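Local coordinates for DUF2235 domain-containing protein (Pseudomonas aeruginosa, PDB 4O5P), which probably hydrolyses membrane phospholipids as a type VI secretion effector of the alpha/beta-hydrolase clan, at residues M306-E311 against K368-Y373. Numbering follows the deposited sequence.
Sequences MRLPDE and KWTVEY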
HETATM    1  N   MSE A 306     -10.373   1.296   6.579  1.00 18.74           N
HETATM    2  CA  MSE A 306     -10.254   0.726   5.246  1.00 15.68           C
HETATM    3  C   MSE A 306     -11.622   0.592   4.600  1.00 15.61           C
HETATM    4  O   MSE A 306     -11.757   0.604   3.372  1.00 14.29           O
HETATM    5  CB  MSE A 306      -9.565  -0.638   5.307  1.00 17.25           C
HETATM    6  CG  MSE A 306      -8.095  -0.553   5.750  1.00 14.57           C
HETATM    7 SE   MSE A 306      -7.094   0.569   4.505  1.00 24.67          SE
HETATM    8  CE  MSE A 306      -7.093   2.203   5.557  1.00 12.06           C
ATOM      9  N   ARG A 307     -12.631   0.415   5.444  1.00 17.80           N
ATOM     10  CA  ARG A 307     -14.014   0.311   5.002  1.00 18.51           C
ATOM     11  C   ARG A 307     -14.369   1.553   4.189  1.00 19.92           C
ATOM     12  O   ARG A 307     -14.186   2.676   4.671  1.00 19.99           O
ATOM     13  CB  ARG A 307     -14.901   0.244   6.240  1.00 20.10           C
ATOM     14  CG  ARG A 307     -16.324  -0.117   5.973  1.00 20.63           C
ATOM     15  CD  ARG A 307     -17.199   0.226   7.188  1.00 24.42           C
ATOM     16  NE  ARG A 307     -18.591   0.197   6.774  1.00 23.02           N
ATOM     17  CZ  ARG A 307     -19.320  -0.913   6.723  1.00 23.04           C
ATOM     18  NH1 ARG A 307     -18.787  -2.078   7.104  1.00 22.13           N
ATOM     19  NH2 ARG A 307     -20.579  -0.856   6.306  1.00 19.82           N
ATOM     20  N   LEU A 308     -14.851   1.374   2.961  1.00 18.25           N
ATOM     21  CA  LEU A 308     -15.134   2.540   2.122  1.00 17.15           C
ATOM     22  C   LEU A 308     -16.241   3.385   2.783  1.00 17.60           C
ATOM     23  O   LEU A 308     -17.028   2.856   3.574  1.00 15.78           O
ATOM     24  CB  LEU A 308     -15.530   2.120   0.708  1.00 16.82           C
ATOM     25  CG  LEU A 308     -14.543   1.444  -0.254  1.00 16.49           C
ATOM     26  CD1 LEU A 308     -15.245   1.201  -1.570  1.00 12.19           C
ATOM     27  CD2 LEU A 308     -13.292   2.258  -0.518  1.00 12.29           C
ATOM     28  N   PRO A 309     -16.267   4.704   2.507  1.00 16.59           N
ATOM     29  CA  PRO A 309     -17.295   5.556   3.132  1.00 21.67           C
ATOM     30  C   PRO A 309     -18.714   5.080   2.834  1.00 22.08           C
ATOM     31  O   PRO A 309     -19.024   4.734   1.684  1.00 23.22           O
ATOM     32  CB  PRO A 309     -17.064   6.926   2.473  1.00 18.99           C
ATOM     33  CG  PRO A 309     -15.606   6.961   2.197  1.00 19.53           C
ATOM     34  CD  PRO A 309     -15.248   5.508   1.804  1.00 17.16           C
ATOM     35  N   ASP A 310     -19.552   5.046   3.866  1.00 23.92           N
ATOM     36  CA  ASP A 310     -20.954   4.699   3.695  1.00 23.61           C
ATOM     37  C   ASP A 310     -21.785   5.965   3.544  1.00 30.82           C
ATOM     38  O   ASP A 310     -21.609   6.935   4.285  1.00 27.85           O
ATOM     39  CB  ASP A 310     -21.469   3.868   4.871  1.00 26.80           C
ATOM     40  CG  ASP A 310     -21.404   2.379   4.599  1.00 28.43           C
ATOM     41  OD1 ASP A 310     -21.616   1.973   3.430  1.00 27.76           O
ATOM     42  OD2 ASP A 310     -21.160   1.613   5.548  1.00 28.43           O
ATOM     43  N   GLU A 311     -22.676   5.946   2.564  1.00 28.10           N
ATOM     44  CA  GLU A 311     -23.558   7.068   2.317  1.00 31.17           C
ATOM     45  C   GLU A 311     -24.702   7.036   3.324  1.00 34.21           C
ATOM     46  O   GLU A 311     -25.084   5.963   3.811  1.00 30.09           O
ATOM     47  CB  GLU A 311     -24.094   7.009   0.887  1.00 29.01           C
ATOM     48  CG  GLU A 311     -23.010   6.975  -0.197  1.00 27.36           C
ATOM     49  CD  GLU A 311     -22.049   8.164  -0.137  1.00 30.81           C
ATOM     50  OE1 GLU A 311     -22.420   9.233   0.404  1.00 24.99           O
ATOM     51  OE2 GLU A 311     -20.908   8.028  -0.634  1.00 29.11           O
ATOM     52  N   LYS A 368     -22.688   0.092  -3.265  1.00 22.97           N
ATOM     53  CA  LYS A 368     -23.086   0.606  -4.583  1.00 20.12           C
ATOM     54  C   LYS A 368     -21.967   1.425  -5.239  1.00 19.18           C
ATOM     55  O   LYS A 368     -21.192   2.088  -4.553  1.00 21.02           O
ATOM     56  CB  LYS A 368     -24.361   1.474  -4.482  1.00 21.93           C
ATOM     57  CG  LYS A 368     -24.229   2.714  -3.589  1.00 22.89           C
ATOM     58  CD  LYS A 368     -25.528   3.530  -3.564  1.00 25.19           C
ATOM     59  CE  LYS A 368     -25.416   4.730  -2.632  1.00 28.14           C
ATOM     60  NZ  LYS A 368     -26.692   5.495  -2.499  1.00 27.25           N
ATOM     61  N   TRP A 369     -21.859   1.350  -6.559  1.00 18.38           N
ATOM     62  CA  TRP A 369     -20.909   2.180  -7.305  1.00 21.52           C
ATOM     63  C   TRP A 369     -19.448   1.859  -7.000  1.00 21.73           C
ATOM     64  O   TRP A 369     -18.569   2.659  -7.337  1.00 19.54           O
ATOM     65  CB  TRP A 369     -21.136   3.679  -7.040  1.00 20.85           C
ATOM     66  CG  TRP A 369     -22.570   4.131  -7.106  1.00 21.91           C
ATOM     67  CD1 TRP A 369     -23.585   3.565  -7.827  1.00 22.91           C
ATOM     68  CD2 TRP A 369     -23.146   5.240  -6.405  1.00 23.04           C
ATOM     69  NE1 TRP A 369     -24.756   4.271  -7.627  1.00 24.98           N
ATOM     70  CE2 TRP A 369     -24.508   5.304  -6.761  1.00 26.19           C
ATOM     71  CE3 TRP A 369     -22.635   6.193  -5.510  1.00 19.89           C
ATOM     72  CZ2 TRP A 369     -25.374   6.278  -6.244  1.00 24.93           C
ATOM     73  CZ3 TRP A 369     -23.494   7.155  -5.007  1.00 25.06           C
ATOM     74  CH2 TRP A 369     -24.846   7.191  -5.376  1.00 22.01           C
ATOM     75  N   THR A 370     -19.186   0.713  -6.367  1.00 15.70           N
ATOM     76  CA  THR A 370     -17.804   0.276  -6.131  1.00 19.02           C
ATOM     77  C   THR A 370     -17.583  -1.135  -6.684  1.00 19.53           C
ATOM     78  O   THR A 370     -18.452  -1.997  -6.549  1.00 19.47           O
ATOM     79  CB  THR A 370     -17.421   0.354  -4.637  1.00 14.93           C
ATOM     80  OG1 THR A 370     -18.139  -0.635  -3.886  1.00 19.47           O
ATOM     81  CG2 THR A 370     -17.760   1.738  -4.083  1.00 19.47           C
ATOM     82  N   VAL A 371     -16.431  -1.372  -7.305  1.00 16.82           N
ATOM     83  CA  VAL A 371     -16.202  -2.636  -8.012  1.00 18.97           C
ATOM     84  C   VAL A 371     -14.764  -3.085  -7.774  1.00 15.94           C
ATOM     85  O   VAL A 371     -13.882  -2.252  -7.599  1.00 16.96           O
ATOM     86  CB  VAL A 371     -16.561  -2.488  -9.531  1.00 20.74           C
ATOM     87  CG1 VAL A 371     -15.731  -1.393 -10.185  1.00 20.41           C
ATOM     88  CG2 VAL A 371     -16.415  -3.797 -10.279  1.00 19.94           C
ATOM     89  N   GLU A 372     -14.547  -4.396  -7.706  1.00 16.40           N
ATOM     90  CA  GLU A 372     -13.237  -4.979  -7.382  1.00 17.21           C
ATOM     91  C   GLU A 372     -12.893  -6.011  -8.468  1.00 14.17           C
ATOM     92  O   GLU A 372     -13.656  -6.953  -8.703  1.00 17.10           O
ATOM     93  CB  GLU A 372     -13.286  -5.611  -5.971  1.00 20.22           C
ATOM     94  CG  GLU A 372     -11.978  -6.245  -5.432  1.00 16.29           C
ATOM     95  CD  GLU A 372     -11.984  -6.362  -3.911  1.00 13.12           C
ATOM     96  OE1 GLU A 372     -12.563  -7.328  -3.360  1.00 14.15           O
ATOM     97  OE2 GLU A 372     -11.413  -5.483  -3.238  1.00 15.96           O
ATOM     98  N   TYR A 373     -11.767  -5.816  -9.153  1.00 15.14           N
ATOM     99  CA  TYR A 373     -11.370  -6.702 -10.247  1.00 15.11           C
ATOM    100  C   TYR A 373     -10.131  -7.504  -9.888  1.00 16.94           C
ATOM    101  O   TYR A 373      -9.147  -6.944  -9.384  1.00 13.78           O
ATOM    102  CB  TYR A 373     -11.079  -5.895 -11.508  1.00 16.28           C
ATOM    103  CG  TYR A 373     -12.307  -5.374 -12.206  1.00 16.30           C
ATOM    104  CD1 TYR A 373     -13.111  -6.219 -12.968  1.00 17.24           C
ATOM    105  CD2 TYR A 373     -12.654  -4.029 -12.119  1.00 15.80           C
ATOM    106  CE1 TYR A 373     -14.248  -5.732 -13.628  1.00 15.95           C
ATOM    107  CE2 TYR A 373     -13.767  -3.542 -12.768  1.00 17.86           C
ATOM    108  CZ  TYR A 373     -14.563  -4.396 -13.511  1.00 17.01           C
ATOM    109  OH  TYR A 373     -15.669  -3.891 -14.153  1.00 18.18           O
TER
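In the central, mainly parallel sheet of the catalytic domain, Thr370 at the start of strand 370-375 meets Leu308 from the loop between strands 294-299 and 331-336. The two side chains reach toward each other tip to tip. Leu308 CD1 lies 3.6 Å from Thr370 CG2, with Thr370 CB only slightly farther off. The methyl of Thr370 stands anti to its own carbonyl carbon. Its hydroxyl is turned between the backbone N and the carbonyl carbon (chi1 69°). There OG1 hydrogen-bonds the carbonyl oxygen of Arg367, while CG2 makes the closest approach to the leucine. Ile349 and Cys331 touch both side chains and extend this buried apolar patch.

Strand 370-375 runs parallel to strand 331-336 and, on its other edge, to strand 7-10. This is the sheet expected of an alpha/beta hydrolase. Loop 306-311 passes over one face of it, with Pro309 packed on helix 238-254. No hydrogen bond joins the two segments, which bury just 140 Å² between them.

The second touch lies nearer the surface. Glu311 and Lys368 cross at about a right angle, Glu311 CG to Lys368 CE at 4.1 Å. The glutamate chain bends at chi2 (-57°), and its carboxylate goes to other partners. OE2 forms a salt bridge with Arg367 and accepts from the backbone N of Leu328; OE1 accepts from that of Phe327. Lys368 NZ stays 6.4 Å from Glu311 OE1, so the opposite charges are near but not paired. The extended lysine chain lays CD over the centre of one face of the Trp369 ring, 3.7 Å above its plane.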